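Caspase-3 (Porites astreoides, PDB 6WI4) probably cleaves target proteins after aspartate residues, as a cysteine protease of the caspase family taking part in coral apoptosis. Local coordinates at residues 17-22 and 63-68; 41-46 and 86-91; 106-111 and 125-130; 167-172 and 214-219. All coordinates share one frame; numbering follows the deposited sequence.

Interaction 1 of 4, residues 17-22 and 63-68; sequences INNKDF and AEIRRI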
loop_
_atom_site.group_PDB
_atom_site.type_symbol
_atom_site.label_atom_id
_atom_site.label_comp_id
_atom_site.label_asym_id
_atom_site.label_seq_id
_atom_site.Cartn_x
_atom_site.Cartn_y
_atom_site.Cartn_z
ATOM N N ILE A 17 -3.068 -3.140 -7.482
ATOM C CA ILE A 17 -2.937 -2.482 -8.774
ATOM C C ILE A 17 -1.453 -2.268 -9.024
ATOM O O ILE A 17 -0.773 -1.597 -8.244
ATOM C CB ILE A 17 -3.730 -1.171 -8.823
ATOM C CG1 ILE A 17 -5.232 -1.484 -8.705
ATOM C CG2 ILE A 17 -3.437 -0.436 -10.126
ATOM C CD1 ILE A 17 -6.104 -0.269 -8.455
ATOM N N ASN A 18 -0.947 -2.864 -10.098
ATOM C CA ASN A 18 0.480 -2.930 -10.389
ATOM C C ASN A 18 0.741 -2.181 -11.692
ATOM O O ASN A 18 0.497 -2.722 -12.777
ATOM C CB ASN A 18 0.907 -4.389 -10.495
ATOM C CG ASN A 18 2.359 -4.547 -10.845
ATOM O OD1 ASN A 18 3.231 -4.048 -10.137
ATOM N ND2 ASN A 18 2.636 -5.243 -11.952
ATOM N N ASN A 19 1.243 -0.948 -11.608
ATOM C CA ASN A 19 1.482 -0.140 -12.801
ATOM C C ASN A 19 2.973 -0.139 -13.131
ATOM O O ASN A 19 3.792 0.429 -12.397
ATOM C CB ASN A 19 0.917 1.268 -12.612
ATOM C CG ASN A 19 -0.583 1.313 -12.837
ATOM O OD1 ASN A 19 -1.194 0.309 -13.222
ATOM N ND2 ASN A 19 -1.191 2.473 -12.594
ATOM N N LYS A 20 3.327 -0.783 -14.243
ATOM C CA LYS A 20 4.714 -0.903 -14.667
ATOM C C LYS A 20 5.060 -0.002 -15.836
ATOM O O LYS A 20 6.102 0.651 -15.813
ATOM C CB LYS A 20 5.031 -2.356 -15.049
ATOM C CG LYS A 20 6.496 -2.577 -15.397
ATOM C CD LYS A 20 6.772 -4.038 -15.746
ATOM N N ASP A 21 4.181 0.081 -16.833
ATOM C CA ASP A 21 4.440 0.806 -18.072
ATOM C C ASP A 21 3.458 1.958 -18.206
ATOM O O ASP A 21 2.250 1.770 -18.028
ATOM C CB ASP A 21 4.307 -0.117 -19.284
ATOM C CG ASP A 21 5.161 -1.353 -19.167
ATOM O OD1 ASP A 21 6.394 -1.226 -19.295
ATOM O OD2 ASP A 21 4.605 -2.450 -18.931
ATOM N N PHE A 22 3.969 3.135 -18.545
ATOM C CA PHE A 22 3.177 4.350 -18.543
ATOM C C PHE A 22 3.086 4.921 -19.952
ATOM O O PHE A 22 4.011 4.783 -20.756
ATOM C CB PHE A 22 3.775 5.357 -17.552
ATOM C CG PHE A 22 3.676 4.888 -16.131
ATOM C CD1 PHE A 22 4.571 3.948 -15.641
ATOM C CD2 PHE A 22 2.645 5.328 -15.319
ATOM C CE1 PHE A 22 4.453 3.465 -14.357
ATOM C CE2 PHE A 22 2.523 4.866 -14.028
ATOM C CZ PHE A 22 3.422 3.930 -13.546
ATOM N N ALA A 63 -9.095 6.044 -15.179
ATOM C CA ALA A 63 -10.499 5.662 -15.247
ATOM C C ALA A 63 -10.698 4.230 -14.773
ATOM O O ALA A 63 -11.684 3.923 -14.092
ATOM C CB ALA A 63 -11.019 5.838 -16.672
ATOM N N GLU A 64 -9.752 3.350 -15.099
ATOM C CA GLU A 64 -9.854 1.965 -14.658
ATOM C C GLU A 64 -9.641 1.842 -13.157
ATOM O O GLU A 64 -10.319 1.042 -12.504
ATOM C CB GLU A 64 -8.858 1.107 -15.423
ATOM C CG GLU A 64 -9.291 0.915 -16.879
ATOM C CD GLU A 64 -8.227 0.304 -17.751
ATOM O OE1 GLU A 64 -7.022 0.500 -17.478
ATOM O OE2 GLU A 64 -8.607 -0.362 -18.742
ATOM N N ILE A 65 -8.718 2.630 -12.593
ATOM C CA ILE A 65 -8.539 2.636 -11.142
ATOM C C ILE A 65 -9.829 3.076 -10.462
ATOM O O ILE A 65 -10.288 2.454 -9.496
ATOM C CB ILE A 65 -7.348 3.534 -10.748
ATOM C CG1 ILE A 65 -6.038 2.950 -11.274
ATOM C CG2 ILE A 65 -7.269 3.674 -9.239
ATOM C CD1 ILE A 65 -4.857 3.893 -11.140
ATOM N N ARG A 66 -10.448 4.142 -10.978
ATOM C CA ARG A 66 -11.706 4.611 -10.408
ATOM C C ARG A 66 -12.799 3.555 -10.548
ATOM O O ARG A 66 -13.598 3.354 -9.625
ATOM C CB ARG A 66 -12.128 5.923 -11.078
ATOM C CG ARG A 66 -11.205 7.108 -10.774
ATOM C CD ARG A 66 -11.876 8.439 -11.097
ATOM N NE ARG A 66 -11.059 9.563 -10.642
ATOM C CZ ARG A 66 -10.224 10.235 -11.423
ATOM N NH1 ARG A 66 -9.510 11.239 -10.930
ATOM N NH2 ARG A 66 -10.107 9.903 -12.701
ATOM N N ARG A 67 -12.826 2.841 -11.678
ATOM C CA ARG A 67 -13.808 1.774 -11.844
ATOM C C ARG A 67 -13.614 0.685 -10.795
ATOM O O ARG A 67 -14.585 0.218 -10.184
ATOM C CB ARG A 67 -13.719 1.185 -13.255
ATOM C CG ARG A 67 -14.622 -0.042 -13.469
ATOM C CD ARG A 67 -14.413 -0.702 -14.843
ATOM N NE ARG A 67 -15.068 -2.012 -14.905
ATOM C CZ ARG A 67 -15.333 -2.691 -16.023
ATOM N NH1 ARG A 67 -15.919 -3.881 -15.946
ATOM N NH2 ARG A 67 -15.001 -2.202 -17.215
ATOM N N ILE A 68 -12.361 0.282 -10.558
ATOM C CA ILE A 68 -12.090 -0.747 -9.557
ATOM C C ILE A 68 -12.551 -0.284 -8.180
ATOM O O ILE A 68 -13.207 -1.029 -7.441
ATOM C CB ILE A 68 -10.596 -1.114 -9.557
ATOM C CG1 ILE A 68 -10.225 -1.811 -10.865
ATOM C CG2 ILE A 68 -10.285 -2.048 -8.406
ATOM C CD1 ILE A 68 -8.735 -1.789 -11.156
#
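Ile17 and Ile68 meet because both isoleucines take the same shape: CG1 stands anti to the carbonyl carbon, beside the backbone N (chi1 -65° in Ile17), and the chain then runs out nearly straight to CD1 (chi2 168° in Ile17). From the end of strand 13-18 and from helix 62-73 the two side chains thus reach straight at one another, tip to tip, with Ile17 CD1 4.1 Å from Ile68 CD1. One turn of the helix earlier, Ile65 comes in at a slant and offers its other branch to the same methyl. Its CG2 lies 4.2 Å from Ile17 CD1, so that single carbon is shared by two residues, three apart, on one side of the helix. The long arm of Ile65 goes elsewhere. Its CD1 comes up beside the amide of Asn19, 4.2 Å from Asn19 ND2, a plain van der Waals approach. The amide of Asn19 takes its bonds from outside the two segments: OD1 accepts from the backbone N of Gln60 and ND2 bonds to Tyr97 O, so the buried amide is satisfied and its rotation probably fixed. No hydrogen bond links the two segments. The contact is buried hydrocarbon holding helix 62-73 against one face of the central caspase sheet. Next in that sheet is strand 83-88, where Phe85 and Ile87 touch Ile17 and Ile87 also touches Ile65. Met103 of strand 101-104, in the small antiparallel sheet, touches Ile65 as well, so that side chain is met from both sheets.

Interaction 2 of 4, residues 41-46 and 86-91; sequences DALAKL and SILTHG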
loop_
_atom_site.group_PDB
_atom_site.type_symbol
_atom_site.label_atom_id
_atom_site.label_comp_id
_atom_site.label_asym_id
_atom_site.label_seq_id
_atom_site.Cartn_x
_atom_site.Cartn_y
_atom_site.Cartn_z
ATOM N N ASP A 41 3.917 -9.828 -6.999
ATOM C CA ASP A 41 3.832 -11.239 -6.650
ATOM C C ASP A 41 4.004 -11.446 -5.151
ATOM O O ASP A 41 3.333 -12.304 -4.560
ATOM C CB ASP A 41 4.874 -12.038 -7.434
ATOM C CG ASP A 41 4.588 -12.085 -8.925
ATOM O OD1 ASP A 41 3.482 -11.687 -9.352
ATOM O OD2 ASP A 41 5.483 -12.546 -9.666
ATOM N N ALA A 42 4.888 -10.665 -4.510
ATOM C CA ALA A 42 5.075 -10.802 -3.072
ATOM C C ALA A 42 3.822 -10.381 -2.305
ATOM O O ALA A 42 3.432 -11.041 -1.337
ATOM C CB ALA A 42 6.282 -9.977 -2.621
ATOM N N LEU A 43 3.186 -9.280 -2.710
ATOM C CA LEU A 43 1.969 -8.854 -2.021
ATOM C C LEU A 43 0.845 -9.850 -2.220
ATOM O O LEU A 43 0.052 -10.086 -1.301
ATOM C CB LEU A 43 1.517 -7.486 -2.523
ATOM C CG LEU A 43 2.262 -6.283 -1.980
ATOM C CD1 LEU A 43 1.605 -5.028 -2.534
ATOM C CD2 LEU A 43 2.256 -6.263 -0.449
ATOM N N ALA A 44 0.729 -10.409 -3.429
ATOM C CA ALA A 44 -0.332 -11.375 -3.679
ATOM C C ALA A 44 -0.160 -12.601 -2.791
ATOM O O ALA A 44 -1.127 -13.086 -2.193
ATOM C CB ALA A 44 -0.350 -11.758 -5.157
ATOM N N LYS A 45 1.077 -13.084 -2.667
ATOM C CA LYS A 45 1.365 -14.223 -1.805
ATOM C C LYS A 45 1.052 -13.894 -0.348
ATOM O O LYS A 45 0.410 -14.686 0.359
ATOM C CB LYS A 45 2.833 -14.621 -1.985
ATOM C CG LYS A 45 3.285 -15.791 -1.138
ATOM C CD LYS A 45 4.752 -16.147 -1.403
ATOM C CE LYS A 45 5.230 -17.196 -0.401
ATOM N NZ LYS A 45 6.649 -17.566 -0.635
ATOM N N LEU A 46 1.440 -12.697 0.099
ATOM C CA LEU A 46 1.199 -12.293 1.478
ATOM C C LEU A 46 -0.292 -12.151 1.770
ATOM O O LEU A 46 -0.791 -12.672 2.771
ATOM C CB LEU A 46 1.923 -10.977 1.761
ATOM C CG LEU A 46 1.578 -10.350 3.107
ATOM C CD1 LEU A 46 2.006 -11.260 4.260
ATOM C CD2 LEU A 46 2.202 -8.966 3.240
ATOM N N SER A 86 -4.110 -1.877 -2.402
ATOM C CA SER A 86 -2.691 -1.575 -2.542
ATOM C C SER A 86 -2.410 -1.148 -3.973
ATOM O O SER A 86 -3.034 -1.636 -4.915
ATOM C CB SER A 86 -1.811 -2.777 -2.149
ATOM O OG SER A 86 -2.024 -3.886 -3.024
ATOM N N ILE A 87 -1.477 -0.219 -4.133
ATOM C CA ILE A 87 -1.125 0.237 -5.468
ATOM C C ILE A 87 0.373 0.471 -5.542
ATOM O O ILE A 87 0.989 0.990 -4.607
ATOM C CB ILE A 87 -1.930 1.490 -5.881
ATOM C CG1 ILE A 87 -1.656 1.827 -7.352
ATOM C CG2 ILE A 87 -1.652 2.653 -4.944
ATOM C CD1 ILE A 87 -2.723 2.739 -7.979
ATOM N N LEU A 88 0.954 0.048 -6.660
ATOM C CA LEU A 88 2.378 0.130 -6.947
ATOM C C LEU A 88 2.507 0.950 -8.222
ATOM O O LEU A 88 2.112 0.485 -9.296
ATOM C CB LEU A 88 2.968 -1.274 -7.125
ATOM C CG LEU A 88 2.454 -2.367 -6.184
ATOM C CD1 LEU A 88 2.929 -3.732 -6.691
ATOM C CD2 LEU A 88 2.954 -2.121 -4.763
ATOM N N THR A 89 3.019 2.173 -8.116
ATOM C CA THR A 89 2.956 3.081 -9.264
ATOM C C THR A 89 3.880 4.269 -9.012
ATOM O O THR A 89 4.553 4.351 -7.981
ATOM C CB THR A 89 1.507 3.521 -9.527
ATOM O OG1 THR A 89 1.428 4.226 -10.776
ATOM C CG2 THR A 89 0.940 4.400 -8.399
ATOM N N HIS A 90 3.912 5.195 -9.973
ATOM C CA HIS A 90 4.566 6.475 -9.750
ATOM C C HIS A 90 3.664 7.388 -8.923
ATOM O O HIS A 90 2.447 7.200 -8.844
ATOM C CB HIS A 90 4.900 7.150 -11.086
ATOM C CG HIS A 90 6.145 6.623 -11.727
ATOM N ND1 HIS A 90 7.365 6.662 -11.097
ATOM C CD2 HIS A 90 6.367 6.064 -12.941
ATOM C CE1 HIS A 90 8.288 6.135 -11.881
ATOM N NE2 HIS A 90 7.709 5.773 -13.012
ATOM N N GLY A 91 4.272 8.400 -8.315
ATOM C CA GLY A 91 3.477 9.377 -7.592
ATOM C C GLY A 91 4.216 10.674 -7.381
ATOM O O GLY A 91 5.400 10.812 -7.689
#
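Leu43 supplies the whole helix side of this contact, where helix 36-49 packs on strand 83-88 of the central caspase sheet, and it does so through one methyl, CD1, lodged against Ser86 and Leu88. The apolar part is leucine on leucine: Leu43 CD1 is 3.9 Å from Leu88 CD2, and the two side chains run past each other in opposite directions rather than meeting end on. In Leu43, CD1 lies anti to CA across the CB-CG bond (chi2 -177°), which carries this methyl out toward the strand. The second part is a methyl against a polar group. Leu43 CD1 sits 3.8 Å from Ser86 OG and 4.1 Å from Ser86 CB, touching both serine side-chain atoms. That hydroxyl has its bond elsewhere, to Val15 O in the adjoining strand 13-18, which ties down its rotation and satisfies it within the core. Around them, Ile16 of that strand and Ile170 of helix 168-180 also press on Leu43, while Ile87 points to the other face of the sheet. Beyond Leu88 the chain goes on to His90 and Gly91, which touch the bound peptide. Between these two segments the contact is van der Waals only, and the buried hydroxyl can face a methyl because Val15 O takes its hydrogen bond.

Interaction 3 of 4, residues 106-111 and 125-130; sequences KDLTAI and FFFQAC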
loop_
_atom_site.group_PDB
_atom_site.type_symbol
_atom_site.label_atom_id
_atom_site.label_comp_id
_atom_site.label_asym_id
_atom_site.label_seq_id
_atom_site.Cartn_x
_atom_site.Cartn_y
_atom_site.Cartn_z
ATOM N N LYS A 106 -6.735 11.215 -2.215
ATOM C CA LYS A 106 -8.007 11.440 -1.529
ATOM C C LYS A 106 -9.188 10.879 -2.314
ATOM O O LYS A 106 -10.157 10.405 -1.711
ATOM C CB LYS A 106 -8.209 12.933 -1.277
ATOM C CG LYS A 106 -7.273 13.520 -0.245
ATOM N N ASP A 107 -9.128 10.924 -3.650
ATOM C CA ASP A 107 -10.184 10.327 -4.467
ATOM C C ASP A 107 -10.334 8.840 -4.181
ATOM O O ASP A 107 -11.450 8.344 -3.983
ATOM C CB ASP A 107 -9.890 10.540 -5.951
ATOM C CG ASP A 107 -10.095 11.971 -6.386
ATOM O OD1 ASP A 107 -10.314 12.832 -5.507
ATOM O OD2 ASP A 107 -10.026 12.233 -7.608
ATOM N N LEU A 108 -9.215 8.107 -4.189
ATOM C CA LEU A 108 -9.240 6.669 -3.949
ATOM C C LEU A 108 -9.968 6.341 -2.658
ATOM O O LEU A 108 -10.850 5.477 -2.622
ATOM C CB LEU A 108 -7.812 6.121 -3.884
ATOM C CG LEU A 108 -6.964 6.101 -5.149
ATOM C CD1 LEU A 108 -5.530 5.713 -4.836
ATOM C CD2 LEU A 108 -7.569 5.133 -6.118
ATOM N N THR A 109 -9.611 7.036 -1.586
ATOM C CA THR A 109 -10.014 6.634 -0.251
ATOM C C THR A 109 -11.377 7.178 0.134
ATOM O O THR A 109 -12.100 6.525 0.893
ATOM C CB THR A 109 -8.949 7.084 0.757
ATOM O OG1 THR A 109 -8.612 8.452 0.509
ATOM C CG2 THR A 109 -7.685 6.263 0.561
ATOM N N ALA A 110 -11.758 8.338 -0.412
ATOM C CA ALA A 110 -13.026 8.963 -0.046
ATOM C C ALA A 110 -14.205 8.037 -0.310
ATOM O O ALA A 110 -15.117 7.935 0.519
ATOM C CB ALA A 110 -13.205 10.273 -0.815
ATOM N N ILE A 111 -14.195 7.341 -1.448
ATOM C CA ILE A 111 -15.330 6.524 -1.858
ATOM C C ILE A 111 -15.632 5.390 -0.878
ATOM O O ILE A 111 -16.701 4.780 -0.962
ATOM C CB ILE A 111 -15.082 5.992 -3.289
ATOM C CG1 ILE A 111 -16.347 5.364 -3.880
ATOM C CG2 ILE A 111 -13.934 5.002 -3.306
ATOM C CD1 ILE A 111 -16.473 5.547 -5.376
ATOM N N PHE A 125 -4.820 0.625 3.382
ATOM C CA PHE A 125 -4.281 1.076 2.105
ATOM C C PHE A 125 -2.762 1.019 2.158
ATOM O O PHE A 125 -2.158 1.510 3.117
ATOM C CB PHE A 125 -4.762 2.494 1.798
ATOM C CG PHE A 125 -6.205 2.558 1.445
ATOM C CD1 PHE A 125 -7.176 2.411 2.417
ATOM C CD2 PHE A 125 -6.599 2.724 0.130
ATOM C CE1 PHE A 125 -8.521 2.446 2.086
ATOM C CE2 PHE A 125 -7.932 2.756 -0.203
ATOM C CZ PHE A 125 -8.894 2.620 0.779
ATOM N N PHE A 126 -2.149 0.402 1.148
ATOM C CA PHE A 126 -0.699 0.305 1.041
ATOM C C PHE A 126 -0.248 0.988 -0.240
ATOM O O PHE A 126 -0.784 0.703 -1.315
ATOM C CB PHE A 126 -0.226 -1.152 1.026
ATOM C CG PHE A 126 -0.641 -1.946 2.227
ATOM C CD1 PHE A 126 -1.871 -2.584 2.267
ATOM C CD2 PHE A 126 0.223 -2.085 3.306
ATOM C CE1 PHE A 126 -2.251 -3.330 3.373
ATOM C CE2 PHE A 126 -0.156 -2.826 4.420
ATOM C CZ PHE A 126 -1.391 -3.453 4.447
ATOM N N PHE A 127 0.755 1.855 -0.138
ATOM C CA PHE A 127 1.229 2.622 -1.286
ATOM C C PHE A 127 2.718 2.411 -1.473
ATOM O O PHE A 127 3.501 2.693 -0.559
ATOM C CB PHE A 127 0.973 4.119 -1.101
ATOM C CG PHE A 127 -0.457 4.480 -0.911
ATOM C CD1 PHE A 127 -1.290 4.635 -2.001
ATOM C CD2 PHE A 127 -0.977 4.672 0.352
ATOM C CE1 PHE A 127 -2.630 4.963 -1.826
ATOM C CE2 PHE A 127 -2.316 5.021 0.532
ATOM C CZ PHE A 127 -3.138 5.166 -0.560
ATOM N N GLN A 128 3.121 1.970 -2.667
ATOM C CA GLN A 128 4.507 2.055 -3.107
ATOM C C GLN A 128 4.511 3.020 -4.289
ATOM O O GLN A 128 4.074 2.665 -5.387
ATOM C CB GLN A 128 5.076 0.692 -3.486
ATOM C CG GLN A 128 6.432 0.766 -4.197
ATOM C CD GLN A 128 7.487 1.513 -3.394
ATOM O OE1 GLN A 128 7.625 1.317 -2.182
ATOM N NE2 GLN A 128 8.248 2.369 -4.072
ATOM N N ALA A 129 4.976 4.247 -4.048
ATOM C CA ALA A 129 4.950 5.337 -5.013
ATOM C C ALA A 129 5.742 6.500 -4.442
ATOM O O ALA A 129 5.860 6.654 -3.223
ATOM C CB ALA A 129 3.513 5.788 -5.332
ATOM N N CYS A 130 6.287 7.319 -5.329
ATOM C CA CYS A 130 6.941 8.514 -4.833
ATOM C C CYS A 130 5.909 9.464 -4.249
ATOM O O CYS A 130 4.731 9.445 -4.619
ATOM C CB CYS A 130 7.727 9.182 -5.953
ATOM S SG CYS A 130 9.217 8.294 -6.382
#
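Thr109 on Phe125 is a CH-pi contact, and with Leu108 on Phe127 it packs the short helix 105-110 over one face of the central caspase sheet, at strand 123-128. The threonine methyl is the donor: CG2 lies 3.7 Å from the centroid of the Phe125 ring and only 16° off its normal. Nearest is the CE2 side, where Thr109 CG2 to Phe125 CE2 is 3.6 Å. The threonine can show its methyl to the ring because CG2 stands beside the backbone N while OG1 takes the crowded position between N and the carbonyl carbon (chi1 48°), where it bonds to Ile105 O within the same helix. Were Phe125 an alanine, the Thr109 methyl would probably lose the ring it rests on, and Phe85, whose ring meets the phenylalanine, would lose its neighbour. Leu108 approaches Phe127 differently, with CD1 at the ring's edge, near its plane, 4.2 Å from Phe127 CE1. Both phenylalanines come from the same side of the strand; Phe126 and Gln128 serve the other, against helix 168-180. On the helix's own face, Phe127 stacks on Tyr151 of strand 147-151, and Leu108 also touches Ile65 and Thr69 of helix 62-73, so the two helices lie side by side on the sheet.

Interaction 4 of 4, residues 167-172 and 214-219; sequences SWFIQS and QVSSVV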
loop_
_atom_site.group_PDB
_atom_site.type_symbol
_atom_site.label_atom_id
_atom_site.label_comp_id
_atom_site.label_asym_id
_atom_site.label_seq_id
_atom_site.Cartn_x
_atom_site.Cartn_y
_atom_site.Cartn_z
ATOM N N SER A 167 10.753 -3.177 -4.431
ATOM C CA SER A 167 10.937 -1.950 -3.668
ATOM C C SER A 167 11.366 -2.229 -2.232
ATOM O O SER A 167 11.054 -3.273 -1.643
ATOM C CB SER A 167 9.663 -1.100 -3.672
ATOM O OG SER A 167 8.621 -1.719 -2.932
ATOM N N TRP A 168 12.088 -1.261 -1.666
ATOM C CA TRP A 168 12.522 -1.363 -0.282
ATOM C C TRP A 168 11.334 -1.576 0.644
ATOM O O TRP A 168 11.360 -2.439 1.523
ATOM C CB TRP A 168 13.252 -0.091 0.132
ATOM C CG TRP A 168 14.514 0.170 -0.600
ATOM C CD1 TRP A 168 15.112 -0.628 -1.537
ATOM C CD2 TRP A 168 15.353 1.316 -0.448
ATOM N NE1 TRP A 168 16.279 -0.038 -1.976
ATOM C CE2 TRP A 168 16.444 1.156 -1.321
ATOM C CE3 TRP A 168 15.285 2.465 0.347
ATOM C CZ2 TRP A 168 17.464 2.103 -1.418
ATOM C CZ3 TRP A 168 16.285 3.407 0.241
ATOM C CH2 TRP A 168 17.363 3.221 -0.631
ATOM N N PHE A 169 10.276 -0.791 0.453
ATOM C CA PHE A 169 9.121 -0.876 1.339
ATOM C C PHE A 169 8.413 -2.222 1.219
ATOM O O PHE A 169 8.138 -2.872 2.232
ATOM C CB PHE A 169 8.172 0.275 1.025
ATOM C CG PHE A 169 6.893 0.273 1.809
ATOM C CD1 PHE A 169 6.902 0.405 3.187
ATOM C CD2 PHE A 169 5.680 0.202 1.146
ATOM C CE1 PHE A 169 5.720 0.433 3.897
ATOM C CE2 PHE A 169 4.481 0.232 1.847
ATOM C CZ PHE A 169 4.505 0.349 3.223
ATOM N N ILE A 170 8.090 -2.655 -0.005
ATOM C CA ILE A 170 7.318 -3.889 -0.132
ATOM C C ILE A 170 8.168 -5.101 0.246
ATOM O O ILE A 170 7.664 -6.038 0.882
ATOM C CB ILE A 170 6.710 -4.018 -1.542
ATOM C CG1 ILE A 170 5.743 -2.864 -1.825
ATOM C CG2 ILE A 170 5.988 -5.364 -1.688
ATOM C CD1 ILE A 170 4.533 -2.800 -0.876
ATOM N N GLN A 171 9.463 -5.104 -0.121
ATOM C CA GLN A 171 10.385 -6.144 0.346
ATOM C C GLN A 171 10.351 -6.250 1.867
ATOM O O GLN A 171 10.305 -7.349 2.436
ATOM C CB GLN A 171 11.831 -5.840 -0.089
ATOM C CG GLN A 171 12.249 -6.162 -1.521
ATOM C CD GLN A 171 13.765 -5.998 -1.731
ATOM O OE1 GLN A 171 14.551 -6.881 -1.361
ATOM N NE2 GLN A 171 14.179 -4.864 -2.313
ATOM N N SER A 172 10.419 -5.101 2.539
ATOM C CA SER A 172 10.468 -5.084 3.993
ATOM C C SER A 172 9.123 -5.466 4.589
ATOM O O SER A 172 9.061 -6.177 5.599
ATOM C CB SER A 172 10.889 -3.699 4.492
ATOM O OG SER A 172 12.197 -3.372 4.040
ATOM N N GLN A 214 15.725 6.410 3.064
ATOM C CA GLN A 214 14.268 6.385 3.050
ATOM C C GLN A 214 13.736 6.071 4.441
ATOM O O GLN A 214 14.374 5.375 5.230
ATOM C CB GLN A 214 13.753 5.356 2.039
ATOM C CG GLN A 214 12.265 5.434 1.748
ATOM C CD GLN A 214 11.903 4.601 0.541
ATOM O OE1 GLN A 214 12.617 4.616 -0.466
ATOM N NE2 GLN A 214 10.800 3.857 0.632
ATOM N N VAL A 215 12.542 6.606 4.718
ATOM C CA VAL A 215 11.788 6.393 5.947
ATOM C C VAL A 215 10.356 6.161 5.508
ATOM O O VAL A 215 9.844 6.931 4.693
ATOM C CB VAL A 215 11.872 7.634 6.863
ATOM C CG1 VAL A 215 10.903 7.553 8.007
ATOM C CG2 VAL A 215 13.297 7.828 7.373
ATOM N N SER A 216 9.720 5.094 5.996
ATOM C CA SER A 216 8.317 4.881 5.649
ATOM C C SER A 216 7.435 5.497 6.727
ATOM O O SER A 216 7.894 5.833 7.822
ATOM C CB SER A 216 8.002 3.392 5.465
ATOM O OG SER A 216 8.345 2.620 6.605
ATOM N N SER A 217 6.162 5.698 6.396
ATOM C CA SER A 217 5.276 6.398 7.316
ATOM C C SER A 217 3.906 5.745 7.314
ATOM O O SER A 217 3.441 5.260 6.281
ATOM C CB SER A 217 5.164 7.887 6.958
ATOM O OG SER A 217 4.663 8.083 5.648
ATOM N N VAL A 218 3.259 5.721 8.474
ATOM C CA VAL A 218 1.916 5.173 8.580
ATOM C C VAL A 218 0.995 6.266 9.092
ATOM O O VAL A 218 1.346 6.988 10.034
ATOM C CB VAL A 218 1.870 3.915 9.473
ATOM C CG1 VAL A 218 2.449 4.144 10.861
ATOM C CG2 VAL A 218 0.442 3.404 9.580
ATOM N N VAL A 219 -0.162 6.413 8.449
ATOM C CA VAL A 219 -1.209 7.328 8.894
ATOM C C VAL A 219 -2.335 6.457 9.425
ATOM O O VAL A 219 -2.959 5.710 8.660
ATOM C CB VAL A 219 -1.712 8.232 7.758
ATOM C CG1 VAL A 219 -2.797 9.168 8.286
ATOM C CG2 VAL A 219 -0.562 9.042 7.127
HETATM O O HOH W 1 10.236 1.516 -1.270
#
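Trp168 and Gln214 make the larger half of a contact between the first turn of helix 168-180, N-capped by Ser167, and the chain leading into strand 217-220 of the caspase sheet, outermost in this chain. Gln214 crosses the six-membered part of the indole obliquely: its CB is 3.7 Å from Trp168 CZ3, and its OE1 is 3.5 Å from Trp168 CE3. Gln214 CG stands anti to the backbone N (chi1 -169°) and the chain runs on extended, carrying the amide to the indole and to a water. Amide and ring planes are 27° apart. The second half is Phe169 on Ser216, where Phe169 CD1 comes within 3.9 Å of Ser216 CB. The water links the segments too, accepting from Phe169 N and from Gln214 NE2, the latter at 3.1 Å. In the next shell the glutamine amide is fixed at both ends, NE2 to Ser152 O and OE1 from Trp160 N, and the indole stacks with the rings of Trp160 and Tyr200. With a serine in place of Trp168, those two rings are likely to lose the partner they stack on. The indole also packs on an acidic side chain of the bound peptide, consistent with a place in the substrate pocket, as in related caspases. The helix start is secured by the cap, Ile170 N to Ser167 OG at 3.1 Å, with the serine hydroxyl bonded in turn to Asp39 OD2. One turn on, Ser172 OG gives a 2.8 Å bond to Trp168 O, tilted 28° from the carbonyl plane, while Ser172 N reaches the same oxygen from the opposite face.

Overall arrangement
From the N terminus, residues 17-22 open first, and interaction 1 closes at helix 62-73. Before it closes, helix 36-49 has begun interaction 2, which ends at 86-91, so the two loops cross. Interaction 3 follows in series with a short loop from helix 105-110 to strand 123-128, and interaction 4 closes last, from helix 168-180 to strand 217-220, outermost in this chain. All four reach the six-stranded sheet: interactions 1 and 3 share one face, where helices 62-73 and 105-110 touch, while interactions 2 and 4 lie on the other, joined by Leu43 on Ile170. Backbone bonds of neighbouring strands, such as Asn19 to Leu88 and Thr89 to Gln128, join interactions 1, 2 and 3 through the sheet.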